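Local atomic coordinates of arsenate Reductase (Corynebacterium glutamicum, PDB entry 3T38), a protein that probably reduces arsenate to arsenite with electrons supplied through thioredoxin, using a low molecular weight tyrosine phosphatase fold. Residues A100-S103 with H104-S108; E195-D198 with G199-E203. One frame throughout, in Å; residues are numbered along the deposited sequence.

Contacts 1 and 2 are each a run of i to i+4 bonds within one helix, and the two helices, 94-106 and 190-211, pack against each other with the contact centres about 12 Å apart. Contact 1 closes the C-terminal end of the helix in a beta-alpha-beta unit, and its side-chain contacts are apolar or aromatic. Contact 2 lies farther from the centre of the chain, about 18 Å against 13 Å, and adds two long salt bridges, one between Glu-196 and Arg-200 near the surface, the other from buried Asp-198 to exposed Arg-202. Where the helices meet, the hydroxyl of Tyr-105 probably hydrogen-bonds to Asp-198, and Leu-101 packs beside that aspartate.

Contact 1 of 2, residues A100-S103 with H104-S108; sequences ALLS and HYAGS
Gly-107 N donates to Ser-103 O at 2.7 Å, the shortest of four successive i to i+4 backbone bonds that finish helix 94-106 of the beta-alpha-beta unit in this low molecular weight phosphatase fold. The N-H...O angle of 147° shows a bent bond. Gly-107 itself has already left helical geometry, with a positive phi, so this bond marks the last turn. Two residues earlier, Tyr-105 N donates to Leu-101 O at 3.0 Å.

That same carbonyl oxygen also lies close to the tyrosine ring at a slant, 3.3 Å from Tyr-105 CD2. The ring reaches it because CG sits beside the backbone N and anti to the carbonyl carbon (chi1 -58°), which swings the aromatic group back alongside the preceding turn. Its CE2 is 4.3 Å from Leu-101 CB, a loose apolar touch. On one face of the ring, toward the rim, His-104 CD2 stands 3.6 Å above the plane. The imidazole gets there with CG anti to the backbone N of His-104 (chi1 164°), leaning toward the residue that follows. His-104 CB, for its part, rests 3.1 Å from Ala-100 O.

The partners outside the segments separate the helix by its sides. Leu-102 faces the sheet, touching Val-84, Phe-86 and Val-112, whereas Tyr-105 faces helix 190-211, where it packs on Arg-202 and Trp-205 and its hydroxyl probably hydrogen-bonds to Asp-198. Ser-103 OG turns back to hydrogen-bond with Ser-99 O, within its own helix. The leucine and the alanine one turn on lie together: Leu-102 CD1 comes to 4.1 Å from Ala-106 CB. Ala-106 also touches Trp-205, and its CB sits 3.2 Å from Leu-102 O.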
loop_
_atom_site.group_PDB
_atom_site.type_symbol
_atom_site.label_atom_id
_atom_site.label_comp_id
_atom_site.label_asym_id
_atom_site.label_seq_id
_atom_site.Cartn_x
_atom_site.Cartn_y
_atom_site.Cartn_z
ATOM N N ALA A 100 20.044 7.093 -5.284
ATOM C CA ALA A 100 20.528 8.235 -6.059
ATOM C C ALA A 100 22.018 8.104 -6.372
ATOM O O ALA A 100 22.461 8.539 -7.427
ATOM C CB ALA A 100 20.191 9.611 -5.360
ATOM N N LEU A 101 22.775 7.464 -5.481
ATOM C CA LEU A 101 24.217 7.288 -5.695
ATOM C C LEU A 101 24.360 6.270 -6.843
ATOM O O LEU A 101 25.084 6.495 -7.821
ATOM C CB LEU A 101 24.938 6.907 -4.374
ATOM C CG LEU A 101 25.148 8.032 -3.305
ATOM C CD1 LEU A 101 25.746 7.604 -1.915
ATOM C CD2 LEU A 101 26.101 9.108 -3.851
ATOM N N LEU A 102 23.608 5.187 -6.801
ATOM C CA LEU A 102 23.760 4.208 -7.905
ATOM C C LEU A 102 23.353 4.788 -9.260
ATOM O O LEU A 102 24.048 4.585 -10.247
ATOM C CB LEU A 102 23.059 2.845 -7.579
ATOM C CG LEU A 102 23.120 1.717 -8.615
ATOM C CD1 LEU A 102 24.556 1.370 -8.992
ATOM C CD2 LEU A 102 22.396 0.455 -8.125
ATOM N N SER A 103 22.263 5.536 -9.329
ATOM C CA SER A 103 21.892 6.167 -10.610
ATOM C C SER A 103 22.956 7.109 -11.096
ATOM O O SER A 103 23.210 7.200 -12.291
ATOM C CB SER A 103 20.518 6.890 -10.542
ATOM O OG SER A 103 19.527 5.976 -10.034
ATOM N N HIS A 104 23.575 7.807 -10.149
ATOM C CA HIS A 104 24.607 8.793 -10.420
ATOM C C HIS A 104 25.885 8.132 -11.023
ATOM O O HIS A 104 26.437 8.662 -12.001
ATOM C CB HIS A 104 24.894 9.559 -9.132
ATOM C CG HIS A 104 26.171 10.331 -9.126
ATOM N ND1 HIS A 104 26.270 11.617 -9.617
ATOM C CD2 HIS A 104 27.389 10.033 -8.603
ATOM C CE1 HIS A 104 27.507 12.058 -9.448
ATOM N NE2 HIS A 104 28.203 11.121 -8.822
ATOM N N TYR A 105 26.333 6.985 -10.486
ATOM C CA TYR A 105 27.470 6.246 -11.115
ATOM C C TYR A 105 27.037 5.566 -12.380
ATOM O O TYR A 105 27.729 5.587 -13.316
ATOM C CB TYR A 105 28.121 5.230 -10.139
ATOM C CG TYR A 105 28.641 5.903 -8.859
ATOM C CD1 TYR A 105 29.517 6.938 -8.938
ATOM C CD2 TYR A 105 28.231 5.509 -7.610
ATOM C CE1 TYR A 105 29.985 7.582 -7.819
ATOM C CE2 TYR A 105 28.664 6.187 -6.442
ATOM C CZ TYR A 105 29.555 7.212 -6.564
ATOM O OH TYR A 105 30.080 7.925 -5.465
ATOM N N ALA A 106 25.853 4.981 -12.413
ATOM C CA ALA A 106 25.485 4.016 -13.480
ATOM C C ALA A 106 24.695 4.633 -14.635
ATOM O O ALA A 106 24.757 4.153 -15.741
ATOM C CB ALA A 106 24.701 2.795 -12.846
ATOM N N GLY A 107 23.943 5.705 -14.377
ATOM C CA GLY A 107 23.093 6.330 -15.402
ATOM C C GLY A 107 22.066 5.336 -15.931
ATOM O O GLY A 107 21.457 4.616 -15.173
ATOM N N SER A 108 21.906 5.303 -17.257
ATOM C CA SER A 108 21.029 4.396 -18.019
ATOM C C SER A 108 21.349 2.919 -17.978
ATOM O O SER A 108 20.536 2.103 -18.435
ATOM C CB SER A 108 21.185 4.753 -19.503
ATOM O OG SER A 108 20.413 5.873 -19.795
#

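Contact 2 of 2, residues E195-D198 with G199-E203; sequences EEID and GRIRE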
loop_
_atom_site.group_PDB
_atom_site.type_symbol
_atom_site.label_atom_id
_atom_site.label_comp_id
_atom_site.label_asym_id
_atom_site.label_seq_id
_atom_site.Cartn_x
_atom_site.Cartn_y
_atom_site.Cartn_z
ATOM N N GLU A 195 28.357 8.709 3.452
ATOM C CA GLU A 195 29.718 8.203 3.175
ATOM C C GLU A 195 29.792 6.703 3.244
ATOM O O GLU A 195 30.440 6.103 2.421
ATOM C CB GLU A 195 30.741 8.721 4.178
ATOM C CG GLU A 195 30.602 10.169 4.457
ATOM C CD GLU A 195 31.418 11.012 3.506
ATOM O OE1 GLU A 195 31.300 10.752 2.253
ATOM O OE2 GLU A 195 32.170 11.905 4.021
ATOM N N GLU A 196 29.174 6.099 4.258
ATOM C CA GLU A 196 29.215 4.644 4.343
ATOM C C GLU A 196 28.442 4.015 3.176
ATOM O O GLU A 196 28.903 3.073 2.567
ATOM C CB GLU A 196 28.719 4.136 5.683
ATOM C CG GLU A 196 28.437 2.640 5.639
ATOM C CD GLU A 196 28.142 2.048 7.005
ATOM O OE1 GLU A 196 27.663 2.808 7.900
ATOM O OE2 GLU A 196 28.384 0.815 7.175
ATOM N N ILE A 197 27.291 4.568 2.844
ATOM C CA ILE A 197 26.520 4.029 1.789
ATOM C C ILE A 197 27.234 4.166 0.429
ATOM O O ILE A 197 27.262 3.212 -0.359
ATOM C CB ILE A 197 25.145 4.707 1.758
ATOM C CG1 ILE A 197 24.307 4.255 2.983
ATOM C CG2 ILE A 197 24.416 4.452 0.387
ATOM C CD1 ILE A 197 23.000 5.179 3.147
ATOM N N ASP A 198 27.819 5.342 0.170
ATOM C CA ASP A 198 28.609 5.576 -1.033
ATOM C C ASP A 198 29.708 4.519 -1.218
ATOM O O ASP A 198 29.802 3.907 -2.288
ATOM C CB ASP A 198 29.251 6.974 -0.982
ATOM C CG ASP A 198 29.759 7.445 -2.360
ATOM O OD1 ASP A 198 29.326 6.910 -3.437
ATOM O OD2 ASP A 198 30.582 8.367 -2.380
ATOM N N GLY A 199 30.537 4.305 -0.197
ATOM C CA GLY A 199 31.470 3.188 -0.229
ATOM C C GLY A 199 30.860 1.851 -0.667
ATOM O O GLY A 199 31.485 1.108 -1.441
ATOM N N ARG A 200 29.646 1.538 -0.190
ATOM C CA ARG A 200 29.005 0.262 -0.502
ATOM C C ARG A 200 28.410 0.275 -1.938
ATOM O O ARG A 200 28.402 -0.744 -2.638
ATOM C CB ARG A 200 27.893 -0.073 0.522
ATOM C CG ARG A 200 28.418 -0.525 1.967
ATOM C CD ARG A 200 27.254 -0.574 2.962
ATOM N NE ARG A 200 27.478 -1.352 4.186
ATOM C CZ ARG A 200 27.514 -2.690 4.242
ATOM N NH1 ARG A 200 27.406 -3.441 3.133
ATOM N NH2 ARG A 200 27.692 -3.281 5.408
ATOM N N ILE A 201 27.907 1.431 -2.349
ATOM C CA ILE A 201 27.344 1.605 -3.676
ATOM C C ILE A 201 28.465 1.438 -4.722
ATOM O O ILE A 201 28.258 0.807 -5.766
ATOM C CB ILE A 201 26.641 3.015 -3.825
ATOM C CG1 ILE A 201 25.378 3.074 -2.992
ATOM C CG2 ILE A 201 26.352 3.369 -5.316
ATOM C CD1 ILE A 201 24.265 2.084 -3.500
ATOM N N ARG A 202 29.648 1.997 -4.444
ATOM C CA ARG A 202 30.788 1.805 -5.360
ATOM C C ARG A 202 31.129 0.353 -5.636
ATOM O O ARG A 202 31.312 -0.010 -6.786
ATOM C CB ARG A 202 32.022 2.581 -4.936
ATOM C CG ARG A 202 31.807 4.084 -4.964
ATOM C CD ARG A 202 32.989 4.734 -4.264
ATOM N NE ARG A 202 32.898 6.180 -4.265
ATOM C CZ ARG A 202 33.302 6.952 -5.271
ATOM N NH1 ARG A 202 33.810 6.422 -6.369
ATOM N NH2 ARG A 202 33.181 8.265 -5.170
ATOM N N GLU A 203 31.163 -0.471 -4.589
ATOM C CA GLU A 203 31.480 -1.892 -4.741
ATOM C C GLU A 203 30.351 -2.607 -5.443
ATOM O O GLU A 203 30.598 -3.467 -6.263
ATOM C CB GLU A 203 31.763 -2.575 -3.406
ATOM C CG GLU A 203 32.996 -2.040 -2.701
ATOM C CD GLU A 203 34.250 -1.943 -3.622
ATOM O OE1 GLU A 203 34.615 -2.969 -4.286
ATOM O OE2 GLU A 203 34.869 -0.831 -3.663
#
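The guanidinium of Arg-200 receives Glu-196 OE2 at its edge, in its own plane, and the carboxylate plane is turned 27° from it. This is an i to i+4 pair on helix 190-211, the C-terminal helix of the phosphatase-like fold. At 3.8 Å from OE2 to Arg-200 NE the salt bridge is long, so its grip is probably modest. The two side chains run side by side in the same direction, and Arg-200 also makes a cation-pi contact with Trp-177.

A second acid-base pair, Asp-198 and Arg-202, follows the same spacing but meets differently. Both carboxylate oxygens of Asp-198 stand 3.7 Å from Arg-202 NE, with OD2 near the guanidinium plane at its edge, yet the two planes are 49° apart and the chains cross at a slant. This bridge too is long. The stronger partners of the buried carboxylate lie elsewhere: the hydroxyl of Tyr-105 probably hydrogen-bonds to OD1, and Arg-134 forms a salt bridge with OD2. Two positive groups round one aspartate would be expected to stabilise its negative charge.

Four i to i+4 backbone bonds hold the helix under these pairs. Ile-201 N to Ile-197 O is the shortest of the four, 2.7 Å, and Arg-202 N to Asp-198 O follows at 2.9 Å. On the buried side, toward helix 94-106, the two isoleucines lie side by side, pointing the same way, with Ile-197 CG2 at 3.8 Å from Ile-201 CG1. The latter carbon, placed beside its backbone N (chi1 -70°), also sits over the preceding turn, 3.2 Å from Ile-197 O.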